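Local coordinates for protein nucleoporin nup120 (Schizosaccharomyces pombe, PDB 4GQ2) that serves as a structural component of the nuclear pore complex, where nucleoporins can also act as docking partners for transiently associated transport factors, at residues Q15-E20 / T85-S90; E20-L25 / K100-I105; L726-L731 / A801-D806. All blocks are in the same frame, centred on the assembly; numbering follows the deposited sequence.

Interaction 1: residues Q15-E20 / T85-S90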
ATOM      1  N   GLN A  15      -4.176 -10.158   8.499  1.00 36.94           N
ATOM      2  CA  GLN A  15      -4.050  -9.032   7.577  1.00 36.67           C
ATOM      3  C   GLN A  15      -3.720  -9.464   6.142  1.00 41.96           C
ATOM      4  O   GLN A  15      -4.356  -8.993   5.195  1.00 45.37           O
ATOM      5  CB  GLN A  15      -3.004  -8.038   8.100  1.00 44.17           C
ATOM      6  CG  GLN A  15      -2.966  -6.688   7.390  1.00 58.06           C
ATOM      7  CD  GLN A  15      -4.265  -5.897   7.495  1.00 54.67           C
ATOM      8  OE1 GLN A  15      -5.029  -6.025   8.460  1.00 51.82           O
ATOM      9  NE2 GLN A  15      -4.515  -5.063   6.496  1.00 49.93           N
ATOM     10  N   SER A  16      -2.746 -10.363   5.986  1.00 34.13           N
ATOM     11  CA  SER A  16      -2.273 -10.764   4.658  1.00 37.07           C
ATOM     12  C   SER A  16      -3.292 -11.607   3.908  1.00 38.27           C
ATOM     13  O   SER A  16      -3.275 -11.653   2.680  1.00 37.94           O
ATOM     14  CB  SER A  16      -0.945 -11.522   4.742  1.00 38.91           C
ATOM     15  OG  SER A  16       0.078 -10.722   5.311  1.00 41.08           O
ATOM     16  N   PHE A  17      -4.170 -12.271   4.653  1.00 39.98           N
ATOM     17  CA  PHE A  17      -5.230 -13.097   4.070  1.00 39.17           C
ATOM     18  C   PHE A  17      -6.559 -12.337   3.944  1.00 46.94           C
ATOM     19  O   PHE A  17      -7.564 -12.929   3.555  1.00 46.94           O
ATOM     20  CB  PHE A  17      -5.440 -14.354   4.923  1.00 35.67           C
ATOM     21  CG  PHE A  17      -4.505 -15.484   4.597  1.00 34.81           C
ATOM     22  CD1 PHE A  17      -3.138 -15.376   4.826  1.00 33.45           C
ATOM     23  CD2 PHE A  17      -4.999 -16.676   4.075  1.00 40.27           C
ATOM     24  CE1 PHE A  17      -2.276 -16.428   4.522  1.00 41.80           C
ATOM     25  CE2 PHE A  17      -4.144 -17.735   3.778  1.00 40.74           C
ATOM     26  CZ  PHE A  17      -2.780 -17.612   4.002  1.00 36.63           C
ATOM     27  N   CYS A  18      -6.567 -11.039   4.272  1.00 38.03           N
ATOM     28  CA  CYS A  18      -7.802 -10.228   4.269  1.00 44.95           C
ATOM     29  C   CYS A  18      -8.911 -10.841   5.126  1.00 48.27           C
ATOM     30  O   CYS A  18     -10.077 -10.867   4.726  1.00 48.17           O
ATOM     31  CB  CYS A  18      -8.328  -9.991   2.851  1.00 35.88           C
ATOM     32  SG  CYS A  18      -7.100  -9.392   1.684  1.00 36.57           S
ATOM     33  N   LEU A  19      -8.544 -11.328   6.305  1.00 40.02           N
ATOM     34  CA  LEU A  19      -9.503 -11.962   7.183  1.00 35.34           C
ATOM     35  C   LEU A  19     -10.096 -10.957   8.156  1.00 38.86           C
ATOM     36  O   LEU A  19      -9.438  -9.991   8.539  1.00 41.54           O
ATOM     37  CB  LEU A  19      -8.840 -13.102   7.949  1.00 32.58           C
ATOM     38  CG  LEU A  19      -8.286 -14.300   7.163  1.00 37.32           C
ATOM     39  CD1 LEU A  19      -7.823 -15.383   8.132  1.00 36.56           C
ATOM     40  CD2 LEU A  19      -9.280 -14.870   6.152  1.00 34.56           C
ATOM     41  N   GLU A  20     -11.341 -11.198   8.549  1.00 42.64           N
ATOM     42  CA  GLU A  20     -12.034 -10.371   9.532  1.00 46.91           C
ATOM     43  C   GLU A  20     -11.827 -10.852  10.967  1.00 47.79           C
ATOM     44  O   GLU A  20     -11.917 -10.062  11.909  1.00 50.89           O
ATOM     45  CB  GLU A  20     -13.525 -10.306   9.212  1.00 51.83           C
ATOM     46  CG  GLU A  20     -13.863  -9.425   8.018  1.00 57.62           C
ATOM     47  CD  GLU A  20     -15.339  -9.459   7.659  1.00 67.26           C
ATOM     48  OE1 GLU A  20     -15.678  -9.081   6.518  1.00 73.61           O
ATOM     49  OE2 GLU A  20     -16.162  -9.865   8.511  1.00 62.77           O
ATOM     50  N   THR A  85      -3.714 -23.896  14.040  1.00 36.04           N
ATOM     51  CA  THR A  85      -4.437 -22.911  13.239  1.00 38.86           C
ATOM     52  C   THR A  85      -4.677 -23.437  11.840  1.00 36.29           C
ATOM     53  O   THR A  85      -3.838 -24.148  11.294  1.00 42.21           O
ATOM     54  CB  THR A  85      -3.674 -21.582  13.120  1.00 39.48           C
ATOM     55  OG1 THR A  85      -2.475 -21.789  12.362  1.00 40.55           O
ATOM     56  CG2 THR A  85      -3.339 -21.015  14.502  1.00 33.06           C
ATOM     57  N   ILE A  86      -5.828 -23.089  11.271  1.00 36.93           N
ATOM     58  CA  ILE A  86      -6.163 -23.490   9.907  1.00 42.54           C
ATOM     59  C   ILE A  86      -6.552 -22.284   9.061  1.00 36.01           C
ATOM     60  O   ILE A  86      -7.481 -21.552   9.401  1.00 39.56           O
ATOM     61  CB  ILE A  86      -7.317 -24.514   9.871  1.00 42.15           C
ATOM     62  CG1 ILE A  86      -7.014 -25.701  10.786  1.00 46.56           C
ATOM     63  CG2 ILE A  86      -7.571 -24.984   8.444  1.00 44.41           C
ATOM     64  CD1 ILE A  86      -8.240 -26.469  11.232  1.00 51.30           C
ATOM     65  N   PHE A  87      -5.830 -22.097   7.961  1.00 35.55           N
ATOM     66  CA  PHE A  87      -6.105 -21.045   6.991  1.00 34.29           C
ATOM     67  C   PHE A  87      -6.506 -21.650   5.643  1.00 35.43           C
ATOM     68  O   PHE A  87      -5.857 -22.572   5.150  1.00 39.53           O
ATOM     69  CB  PHE A  87      -4.857 -20.189   6.796  1.00 32.81           C
ATOM     70  CG  PHE A  87      -4.583 -19.225   7.921  1.00 33.66           C
ATOM     71  CD1 PHE A  87      -4.097 -19.670   9.148  1.00 31.99           C
ATOM     72  CD2 PHE A  87      -4.777 -17.854   7.738  1.00 31.05           C
ATOM     73  CE1 PHE A  87      -3.826 -18.770  10.181  1.00 38.58           C
ATOM     74  CE2 PHE A  87      -4.511 -16.952   8.760  1.00 35.50           C
ATOM     75  CZ  PHE A  87      -4.025 -17.409   9.984  1.00 38.86           C
ATOM     76  N   ASP A  88      -7.576 -21.131   5.048  1.00 35.86           N
ATOM     77  CA  ASP A  88      -7.960 -21.518   3.692  1.00 35.56           C
ATOM     78  C   ASP A  88      -6.996 -20.877   2.688  1.00 39.85           C
ATOM     79  O   ASP A  88      -6.867 -19.654   2.628  1.00 34.61           O
ATOM     80  CB  ASP A  88      -9.407 -21.105   3.401  1.00 32.51           C
ATOM     81  CG  ASP A  88      -9.890 -21.550   2.019  1.00 42.77           C
ATOM     82  OD1 ASP A  88      -9.055 -21.942   1.181  1.00 47.78           O
ATOM     83  OD2 ASP A  88     -11.112 -21.506   1.762  1.00 51.74           O
ATOM     84  N   VAL A  89      -6.318 -21.708   1.904  1.00 39.41           N
ATOM     85  CA  VAL A  89      -5.332 -21.215   0.945  1.00 38.62           C
ATOM     86  C   VAL A  89      -5.701 -21.597  -0.484  1.00 40.59           C
ATOM     87  O   VAL A  89      -4.833 -21.645  -1.361  1.00 33.63           O
ATOM     88  CB  VAL A  89      -3.902 -21.700   1.285  1.00 39.14           C
ATOM     89  CG1 VAL A  89      -3.465 -21.171   2.644  1.00 33.92           C
ATOM     90  CG2 VAL A  89      -3.822 -23.224   1.261  1.00 37.26           C
ATOM     91  N   SER A  90      -6.993 -21.857  -0.708  1.00 43.14           N
ATOM     92  CA  SER A  90      -7.507 -22.245  -2.027  1.00 43.20           C
ATOM     93  C   SER A  90      -7.205 -21.180  -3.065  1.00 49.69           C
ATOM     94  O   SER A  90      -7.416 -19.996  -2.816  1.00 44.44           O
ATOM     95  CB  SER A  90      -9.020 -22.463  -1.987  1.00 38.12           C
ATOM     96  OG  SER A  90      -9.396 -23.243  -0.869  1.00 48.42           O
TER
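A T-shaped aromatic pair ties the loop between strands 3-11 and 21-26 to the end of strand 83-88, in a five-stranded sheet of the beta-propeller. The edge of the Phe87 ring meets the face of Phe17: Phe87 CD2 stands over the centre of the Phe17 ring, 3.9 Å from Phe17 CD2, and the planes lie at 63°. The far rim of Phe17 is met in its own plane, where Phe17 CE2 lies 3.5 Å from Asp88 O and 3.7 Å from Val89 CG1. Leu19 crosses Phe87 obliquely and brings its CD1 methyl 3.7 Å from Phe87 CE2. Both phenylalanines set CG anti to their carbonyl carbon, which turns the two rings toward each other between loop and strand.

On the loop side, a type I turn from Gln15 to Cys18, closed by the bond from Cys18 N to Gln15 O, presents Phe17 to the strand. Phe17 also stacks with Phe673, so helix 672-703 joins the cluster. At the strand end, Asp88 forms an Asx turn, while its OD2 is held by Ser99 and Gln72. Its OD1 accepts two bonds, from Ser90 N at 2.8 Å, nearly along the C-O axis, and from Ser90 OG on the syn lone pair.

Interaction 2: residues E20-L25 / K100-I105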
ATOM      1  N   GLU A  20     -11.341 -11.198   8.549  1.00 42.64           N
ATOM      2  CA  GLU A  20     -12.034 -10.371   9.532  1.00 46.91           C
ATOM      3  C   GLU A  20     -11.827 -10.852  10.967  1.00 47.79           C
ATOM      4  O   GLU A  20     -11.917 -10.062  11.909  1.00 50.89           O
ATOM      5  CB  GLU A  20     -13.525 -10.306   9.212  1.00 51.83           C
ATOM      6  CG  GLU A  20     -13.863  -9.425   8.018  1.00 57.62           C
ATOM      7  CD  GLU A  20     -15.339  -9.459   7.659  1.00 67.26           C
ATOM      8  OE1 GLU A  20     -15.678  -9.081   6.518  1.00 73.61           O
ATOM      9  OE2 GLU A  20     -16.162  -9.865   8.511  1.00 62.77           O
ATOM     10  N   GLY A  21     -11.557 -12.145  11.136  1.00 50.62           N
ATOM     11  CA  GLY A  21     -11.291 -12.695  12.461  1.00 43.33           C
ATOM     12  C   GLY A  21     -10.960 -14.177  12.510  1.00 46.15           C
ATOM     13  O   GLY A  21     -10.690 -14.812  11.488  1.00 41.35           O
ATOM     14  N   THR A  22     -10.986 -14.714  13.725  1.00 45.88           N
ATOM     15  CA  THR A  22     -10.573 -16.079  14.005  1.00 43.20           C
ATOM     16  C   THR A  22     -11.669 -16.757  14.818  1.00 44.43           C
ATOM     17  O   THR A  22     -12.126 -16.209  15.825  1.00 40.54           O
ATOM     18  CB  THR A  22      -9.272 -16.081  14.835  1.00 40.66           C
ATOM     19  OG1 THR A  22      -8.259 -15.326  14.154  1.00 45.85           O
ATOM     20  CG2 THR A  22      -8.784 -17.496  15.079  1.00 35.27           C
ATOM     21  N   LEU A  23     -12.099 -17.939  14.384  1.00 44.62           N
ATOM     22  CA  LEU A  23     -12.943 -18.768  15.241  1.00 44.18           C
ATOM     23  C   LEU A  23     -12.031 -19.514  16.198  1.00 42.55           C
ATOM     24  O   LEU A  23     -11.212 -20.334  15.777  1.00 49.17           O
ATOM     25  CB  LEU A  23     -13.814 -19.741  14.436  1.00 37.70           C
ATOM     26  CG  LEU A  23     -14.646 -20.768  15.227  1.00 40.45           C
ATOM     27  CD1 LEU A  23     -15.655 -20.139  16.189  1.00 35.28           C
ATOM     28  CD2 LEU A  23     -15.355 -21.709  14.275  1.00 38.20           C
ATOM     29  N   ALA A  24     -12.163 -19.201  17.479  1.00 47.33           N
ATOM     30  CA  ALA A  24     -11.369 -19.837  18.520  1.00 43.11           C
ATOM     31  C   ALA A  24     -12.150 -21.007  19.107  1.00 49.77           C
ATOM     32  O   ALA A  24     -13.302 -20.850  19.518  1.00 52.06           O
ATOM     33  CB  ALA A  24     -11.023 -18.831  19.599  1.00 34.38           C
ATOM     34  N   LEU A  25     -11.526 -22.183  19.121  1.00 45.38           N
ATOM     35  CA  LEU A  25     -12.153 -23.379  19.671  1.00 41.42           C
ATOM     36  C   LEU A  25     -11.270 -24.054  20.713  1.00 47.43           C
ATOM     37  O   LEU A  25     -10.041 -23.991  20.632  1.00 47.14           O
ATOM     38  CB  LEU A  25     -12.452 -24.373  18.563  1.00 43.92           C
ATOM     39  CG  LEU A  25     -13.304 -23.960  17.370  1.00 48.81           C
ATOM     40  CD1 LEU A  25     -13.533 -25.178  16.481  1.00 39.17           C
ATOM     41  CD2 LEU A  25     -14.627 -23.376  17.842  1.00 52.07           C
ATOM     42  N   LYS A 100     -13.477 -15.580   5.100  1.00 44.59           N
ATOM     43  CA  LYS A 100     -13.152 -14.330   5.780  1.00 44.55           C
ATOM     44  C   LYS A 100     -12.638 -14.596   7.183  1.00 42.03           C
ATOM     45  O   LYS A 100     -12.367 -13.664   7.948  1.00 34.93           O
ATOM     46  CB  LYS A 100     -14.384 -13.425   5.841  1.00 52.23           C
ATOM     47  CG  LYS A 100     -14.827 -12.838   4.509  1.00 56.27           C
ATOM     48  CD  LYS A 100     -16.262 -12.339   4.614  1.00 62.26           C
ATOM     49  CE  LYS A 100     -16.613 -11.352   3.512  1.00 72.30           C
ATOM     50  NZ  LYS A 100     -18.043 -10.928   3.590  1.00 71.83           N
ATOM     51  N   PHE A 101     -12.512 -15.876   7.526  1.00 41.99           N
ATOM     52  CA  PHE A 101     -12.095 -16.271   8.869  1.00 43.36           C
ATOM     53  C   PHE A 101     -11.159 -17.460   8.811  1.00 43.91           C
ATOM     54  O   PHE A 101     -11.271 -18.305   7.912  1.00 42.27           O
ATOM     55  CB  PHE A 101     -13.315 -16.609   9.748  1.00 43.88           C
ATOM     56  CG  PHE A 101     -14.336 -15.508   9.812  1.00 44.91           C
ATOM     57  CD1 PHE A 101     -14.192 -14.459  10.721  1.00 48.00           C
ATOM     58  CD2 PHE A 101     -15.421 -15.493   8.936  1.00 44.82           C
ATOM     59  CE1 PHE A 101     -15.119 -13.425  10.765  1.00 43.32           C
ATOM     60  CE2 PHE A 101     -16.347 -14.460   8.971  1.00 45.70           C
ATOM     61  CZ  PHE A 101     -16.195 -13.428   9.889  1.00 49.87           C
ATOM     62  N   ASN A 102     -10.233 -17.511   9.766  1.00 40.41           N
ATOM     63  CA  ASN A 102      -9.458 -18.717  10.023  1.00 42.18           C
ATOM     64  C   ASN A 102      -9.946 -19.359  11.321  1.00 42.12           C
ATOM     65  O   ASN A 102     -10.795 -18.801  12.019  1.00 50.13           O
ATOM     66  CB  ASN A 102      -7.952 -18.413  10.078  1.00 43.12           C
ATOM     67  CG  ASN A 102      -7.544 -17.672  11.336  1.00 39.32           C
ATOM     68  OD1 ASN A 102      -8.220 -16.750  11.777  1.00 42.42           O
ATOM     69  ND2 ASN A 102      -6.435 -18.081  11.922  1.00 42.63           N
ATOM     70  N   VAL A 103      -9.433 -20.539  11.635  1.00 43.31           N
ATOM     71  CA  VAL A 103      -9.776 -21.173  12.901  1.00 45.42           C
ATOM     72  C   VAL A 103      -8.538 -21.463  13.728  1.00 41.25           C
ATOM     73  O   VAL A 103      -7.490 -21.815  13.191  1.00 42.36           O
ATOM     74  CB  VAL A 103     -10.747 -22.394  12.754  1.00 48.46           C
ATOM     75  CG1 VAL A 103     -10.868 -22.872  11.318  1.00 41.95           C
ATOM     76  CG2 VAL A 103     -10.389 -23.541  13.697  1.00 41.36           C
ATOM     77  N   LYS A 104      -8.663 -21.249  15.034  1.00 44.03           N
ATOM     78  CA  LYS A 104      -7.607 -21.552  15.986  1.00 43.45           C
ATOM     79  C   LYS A 104      -8.163 -22.507  17.042  1.00 47.47           C
ATOM     80  O   LYS A 104      -9.123 -22.178  17.750  1.00 35.60           O
ATOM     81  CB  LYS A 104      -7.073 -20.272  16.628  1.00 38.10           C
ATOM     82  CG  LYS A 104      -6.117 -20.500  17.790  1.00 42.70           C
ATOM     83  CD  LYS A 104      -5.594 -19.195  18.369  1.00 37.94           C
ATOM     84  CE  LYS A 104      -4.819 -18.393  17.335  1.00 38.76           C
ATOM     85  NZ  LYS A 104      -4.078 -17.267  17.961  1.00 41.03           N
ATOM     86  N   ILE A 105      -7.546 -23.685  17.120  1.00 41.89           N
ATOM     87  CA  ILE A 105      -7.982 -24.756  18.001  1.00 39.08           C
ATOM     88  C   ILE A 105      -6.973 -24.892  19.127  1.00 35.33           C
ATOM     89  O   ILE A 105      -5.784 -25.066  18.881  1.00 47.10           O
ATOM     90  CB  ILE A 105      -8.111 -26.084  17.223  1.00 38.00           C
ATOM     91  CG1 ILE A 105      -9.155 -25.928  16.115  1.00 44.22           C
ATOM     92  CG2 ILE A 105      -8.492 -27.226  18.154  1.00 37.24           C
ATOM     93  CD1 ILE A 105      -9.137 -26.992  15.040  1.00 33.54           C
TER
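Five backbone hydrogen bonds join residues 20-25 and 100-105, whose strands run parallel, 27° apart in direction. The ladder opens with Glu20 N to Lys100 O at 2.7 Å, just before the strands begin. It continues through Asn102 N to Gly21 O, the longest at 3.2 Å, then Leu23 N to Asn102 O, Lys104 N to Leu23 O and Leu25 N to Lys104 O. The straightest is Lys104 N to Leu23 O, with 170° at the hydrogen. CA-H...O contacts alternate with them, such as Phe101 CA to Gly21 O at 3.3 Å.

Apolar packing is divided between the faces. On one, Leu23 CB faces Val103 CB and Leu25 CB faces Ile105 CG1, each loosely at 4.4 Å; Trp147 of helix 146-149 packs on Leu23 and Leu25, and Phe148 on Val103. The Phe101 ring lies alongside Gly21, its CD1 3.5 Å from Gly21 N, where the backbone carries no side chain. On the other face, Thr22 CG2, anti to its own backbone N, rests on Lys104 CB at 3.6 Å.

Electrostatics act at the solvent-facing start. Glu20 and Lys100 run side by side in extended form, Glu20 OE1 staying 4.2 Å from Lys100 NZ, beyond a salt bridge.

Strand 21-26 thus forms a parallel outer edge on an otherwise antiparallel meander, consistent with a four-stranded propeller blade extended by an added strand from the N-terminal part of the chain.

Interaction 3: residues L726-L731 / A801-D806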
ATOM      1  N   LEU A 726       7.425   6.657 -21.055  1.00 30.67           N
ATOM      2  CA  LEU A 726       6.776   7.523 -20.086  1.00 38.69           C
ATOM      3  C   LEU A 726       5.392   6.994 -19.751  1.00 41.61           C
ATOM      4  O   LEU A 726       4.931   7.098 -18.608  1.00 45.54           O
ATOM      5  CB  LEU A 726       6.661   8.954 -20.618  1.00 38.57           C
ATOM      6  CG  LEU A 726       7.827   9.924 -20.446  1.00 48.62           C
ATOM      7  CD1 LEU A 726       7.433  11.282 -21.010  1.00 49.76           C
ATOM      8  CD2 LEU A 726       8.238  10.054 -18.984  1.00 47.73           C
ATOM      9  N   GLU A 727       4.735   6.421 -20.750  1.00 38.48           N
ATOM     10  CA  GLU A 727       3.405   5.884 -20.550  1.00 41.58           C
ATOM     11  C   GLU A 727       3.462   4.607 -19.721  1.00 45.21           C
ATOM     12  O   GLU A 727       2.637   4.403 -18.832  1.00 42.26           O
ATOM     13  CB  GLU A 727       2.711   5.641 -21.882  1.00 40.03           C
ATOM     14  CG  GLU A 727       1.220   5.391 -21.728  1.00 66.85           C
ATOM     15  CD  GLU A 727       0.534   6.404 -20.820  1.00 71.42           C
ATOM     16  OE1 GLU A 727       0.507   7.606 -21.182  1.00 70.94           O
ATOM     17  OE2 GLU A 727       0.017   5.994 -19.750  1.00 50.13           O
ATOM     18  N   ASP A 728       4.443   3.756 -20.017  1.00 38.39           N
ATOM     19  CA  ASP A 728       4.722   2.581 -19.214  1.00 34.82           C
ATOM     20  C   ASP A 728       5.021   2.992 -17.761  1.00 39.69           C
ATOM     21  O   ASP A 728       4.406   2.481 -16.815  1.00 34.79           O
ATOM     22  CB  ASP A 728       5.919   1.829 -19.805  1.00 35.37           C
ATOM     23  CG  ASP A 728       5.563   1.041 -21.058  1.00 40.23           C
ATOM     24  OD1 ASP A 728       4.367   0.937 -21.398  1.00 39.26           O
ATOM     25  OD2 ASP A 728       6.492   0.508 -21.699  1.00 49.05           O
ATOM     26  N   TRP A 729       5.958   3.928 -17.599  1.00 34.95           N
ATOM     27  CA  TRP A 729       6.335   4.428 -16.284  1.00 31.77           C
ATOM     28  C   TRP A 729       5.127   4.836 -15.512  1.00 31.47           C
ATOM     29  O   TRP A 729       4.986   4.470 -14.346  1.00 34.22           O
ATOM     30  CB  TRP A 729       7.311   5.597 -16.379  1.00 33.35           C
ATOM     31  CG  TRP A 729       7.869   5.947 -15.028  1.00 31.60           C
ATOM     32  CD1 TRP A 729       8.998   5.410 -14.411  1.00 28.00           C
ATOM     33  CD2 TRP A 729       7.309   6.897 -14.052  1.00 30.63           C
ATOM     34  NE1 TRP A 729       9.178   5.955 -13.156  1.00 30.67           N
ATOM     35  CE2 TRP A 729       8.198   6.849 -12.874  1.00 29.87           C
ATOM     36  CE3 TRP A 729       6.195   7.741 -14.027  1.00 29.46           C
ATOM     37  CZ2 TRP A 729       7.965   7.627 -11.738  1.00 26.18           C
ATOM     38  CZ3 TRP A 729       5.975   8.525 -12.879  1.00 32.83           C
ATOM     39  CH2 TRP A 729       6.840   8.465 -11.764  1.00 30.86           C
ATOM     40  N   ARG A 730       4.237   5.582 -16.164  1.00 30.59           N
ATOM     41  CA  ARG A 730       3.034   6.095 -15.522  1.00 31.33           C
ATOM     42  C   ARG A 730       2.197   4.976 -14.938  1.00 31.54           C
ATOM     43  O   ARG A 730       1.867   5.011 -13.762  1.00 36.05           O
ATOM     44  CB  ARG A 730       2.189   6.912 -16.503  1.00 28.20           C
ATOM     45  CG  ARG A 730       0.964   7.527 -15.857  1.00 34.45           C
ATOM     46  CD  ARG A 730       0.224   8.439 -16.820  1.00 38.38           C
ATOM     47  NE  ARG A 730      -0.714   7.659 -17.601  1.00 50.15           N
ATOM     48  CZ  ARG A 730      -2.030   7.649 -17.439  1.00 40.93           C
ATOM     49  NH1 ARG A 730      -2.622   8.416 -16.538  1.00 34.62           N
ATOM     50  NH2 ARG A 730      -2.751   6.869 -18.217  1.00 43.14           N
ATOM     51  N   LEU A 731       1.863   3.988 -15.764  1.00 35.37           N
ATOM     52  CA  LEU A 731       0.947   2.930 -15.360  1.00 32.56           C
ATOM     53  C   LEU A 731       1.563   2.063 -14.292  1.00 31.04           C
ATOM     54  O   LEU A 731       0.900   1.681 -13.332  1.00 35.67           O
ATOM     55  CB  LEU A 731       0.525   2.083 -16.560  1.00 38.56           C
ATOM     56  CG  LEU A 731      -0.321   2.813 -17.611  1.00 37.66           C
ATOM     57  CD1 LEU A 731      -0.910   1.817 -18.593  1.00 43.14           C
ATOM     58  CD2 LEU A 731      -1.435   3.616 -16.953  1.00 33.76           C
ATOM     59  N   ALA A 801      -2.783  -6.242 -19.460  1.00 36.00           N
ATOM     60  CA  ALA A 801      -3.603  -5.031 -19.340  1.00 40.25           C
ATOM     61  C   ALA A 801      -2.772  -3.766 -19.132  1.00 45.51           C
ATOM     62  O   ALA A 801      -3.219  -2.659 -19.454  1.00 52.28           O
ATOM     63  CB  ALA A 801      -4.618  -5.182 -18.218  1.00 34.74           C
ATOM     64  N   ILE A 802      -1.568  -3.931 -18.595  1.00 39.10           N
ATOM     65  CA  ILE A 802      -0.695  -2.797 -18.317  1.00 40.93           C
ATOM     66  C   ILE A 802       0.021  -2.355 -19.582  1.00 40.60           C
ATOM     67  O   ILE A 802       0.137  -1.160 -19.843  1.00 41.91           O
ATOM     68  CB  ILE A 802       0.347  -3.117 -17.211  1.00 40.62           C
ATOM     69  CG1 ILE A 802      -0.350  -3.372 -15.871  1.00 38.77           C
ATOM     70  CG2 ILE A 802       1.361  -1.986 -17.075  1.00 36.63           C
ATOM     71  CD1 ILE A 802       0.501  -4.113 -14.855  1.00 38.54           C
ATOM     72  N   PHE A 803       0.503  -3.317 -20.364  1.00 41.02           N
ATOM     73  CA  PHE A 803       1.401  -2.997 -21.475  1.00 41.48           C
ATOM     74  C   PHE A 803       0.817  -3.034 -22.889  1.00 44.02           C
ATOM     75  O   PHE A 803       1.366  -2.389 -23.783  1.00 49.22           O
ATOM     76  CB  PHE A 803       2.665  -3.855 -21.409  1.00 39.92           C
ATOM     77  CG  PHE A 803       3.497  -3.612 -20.182  1.00 43.62           C
ATOM     78  CD1 PHE A 803       4.280  -2.463 -20.066  1.00 38.54           C
ATOM     79  CD2 PHE A 803       3.505  -4.536 -19.142  1.00 37.29           C
ATOM     80  CE1 PHE A 803       5.051  -2.243 -18.939  1.00 35.33           C
ATOM     81  CE2 PHE A 803       4.267  -4.315 -18.005  1.00 44.34           C
ATOM     82  CZ  PHE A 803       5.044  -3.171 -17.906  1.00 38.99           C
ATOM     83  N   ILE A 804      -0.254  -3.789 -23.117  1.00 56.63           N
ATOM     84  CA  ILE A 804      -0.758  -3.914 -24.490  1.00 73.02           C
ATOM     85  C   ILE A 804      -1.742  -2.799 -24.800  1.00 71.66           C
ATOM     86  O   ILE A 804      -2.810  -2.707 -24.198  1.00 68.22           O
ATOM     87  CB  ILE A 804      -1.221  -5.351 -24.878  1.00 78.86           C
ATOM     88  CG1 ILE A 804      -2.574  -5.727 -24.257  1.00 89.57           C
ATOM     89  CG2 ILE A 804      -0.124  -6.373 -24.562  1.00 63.47           C
ATOM     90  CD1 ILE A 804      -3.739  -5.648 -25.223  1.00 89.02           C
ATOM     91  N   ARG A 805      -1.344  -1.945 -25.739  1.00 90.66           N
ATOM     92  CA  ARG A 805      -1.944  -0.623 -25.917  1.00122.04           C
ATOM     93  C   ARG A 805      -2.526  -0.398 -27.313  1.00128.25           C
ATOM     94  O   ARG A 805      -2.234  -1.149 -28.249  1.00126.09           O
ATOM     95  CB  ARG A 805      -0.896   0.459 -25.629  1.00139.40           C
ATOM     96  CG  ARG A 805      -0.031   0.204 -24.400  1.00147.75           C
ATOM     97  CD  ARG A 805       0.862   1.392 -24.073  1.00145.60           C
ATOM     98  NE  ARG A 805       0.099   2.635 -24.091  1.00160.14           N
ATOM     99  CZ  ARG A 805      -0.733   3.023 -23.130  1.00163.08           C
ATOM    100  NH1 ARG A 805      -0.912   2.278 -22.045  1.00150.31           N
ATOM    101  NH2 ARG A 805      -1.388   4.169 -23.256  1.00168.46           N
ATOM    102  N   ASP A 806      -3.348   0.649 -27.434  1.00136.85           N
ATOM    103  CA  ASP A 806      -3.943   1.091 -28.707  1.00133.47           C
ATOM    104  C   ASP A 806      -4.756   2.385 -28.542  1.00140.39           C
ATOM    105  O   ASP A 806      -5.064   2.796 -27.418  1.00139.42           O
ATOM    106  CB  ASP A 806      -4.806  -0.014 -29.342  1.00122.55           C
ATOM    107  CG  ASP A 806      -5.709  -0.706 -28.336  1.00106.82           C
ATOM    108  OD1 ASP A 806      -6.654  -0.062 -27.838  1.00102.60           O
ATOM    109  OD2 ASP A 806      -5.474  -1.898 -28.049  1.00 82.59           O
TER
HETATM  110  O   HOH W   1      -2.277   4.388 -20.824  1.00 67.05           O
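Glu727 OE2 is gripped by two nitrogens of Arg730 and, more weakly, by a water. Arg730 NE supplies the stronger bond, 2.8 Å long and 169° at the hydrogen, on the syn lone pair of Glu727 OE2. Arg730 NH2 adds a longer bond at 3.3 Å, arriving from above the carboxylate plane. This side-on salt bridge lies within one helix, and Arg730 NH2 also forms a salt bridge with Asp811.

Across the contact, the same water accepts from Arg805 NH2 at 2.6 Å, although Arg805 is poorly ordered. No direct salt bridge forms, because the Arg805 guanidinium lies over the bent Glu727 chain: Glu727 CG sits above one face, 3.3 Å from Arg805 NH2. An alanine in place of Glu727 would remove this platform together with the carboxylate, and would probably leave both arginines less well fixed.

Leu731 meets Arg805 tip to tip, its CD1 3.5 Å from Arg805 NH1, and the same methyl touches Ile802 O. Leu731 CB packs on Ile802 CG2 at 4.2 Å, and Ile802 CG2 also lies over the centre of one face of the Phe803 ring. The Asp728 carboxylate stands at the edge of that ring, the planes 85° apart and Asp728 OD1 3.7 Å from Phe803 CD1. Asp728 OD2 forms a salt bridge with Arg658, which also donates to Phe803 O and so links the two segments.

In the alpha-helical part of the chain, helix 719-739 thus meets the end of helix 790-803, with helix 672-703 against Asp728 and Ile802, and helix 812-822 against Arg730 and Leu731.

Interactions 1 and 2 adjoin on one sheet, their centres about 9 Å apart. They share Glu20, where the loop of interaction 1 passes into the edge strand of interaction 2, and strands 83-88 and 101-106 are neighbours: Ile86 N lies 2.8 Å from Val103 O, a probable hydrogen bond. Packing continues between them as Leu19 CD2 approaches Lys100 C at 3.5 Å. Interaction 3 belongs to the helical part of the chain, its centre about 33 Å from that of interaction 1 and about 41 Å from that of interaction 2. Helix 672-703 reaches both interaction 1, through Phe673, and interaction 3, through Leu686 and Ile693.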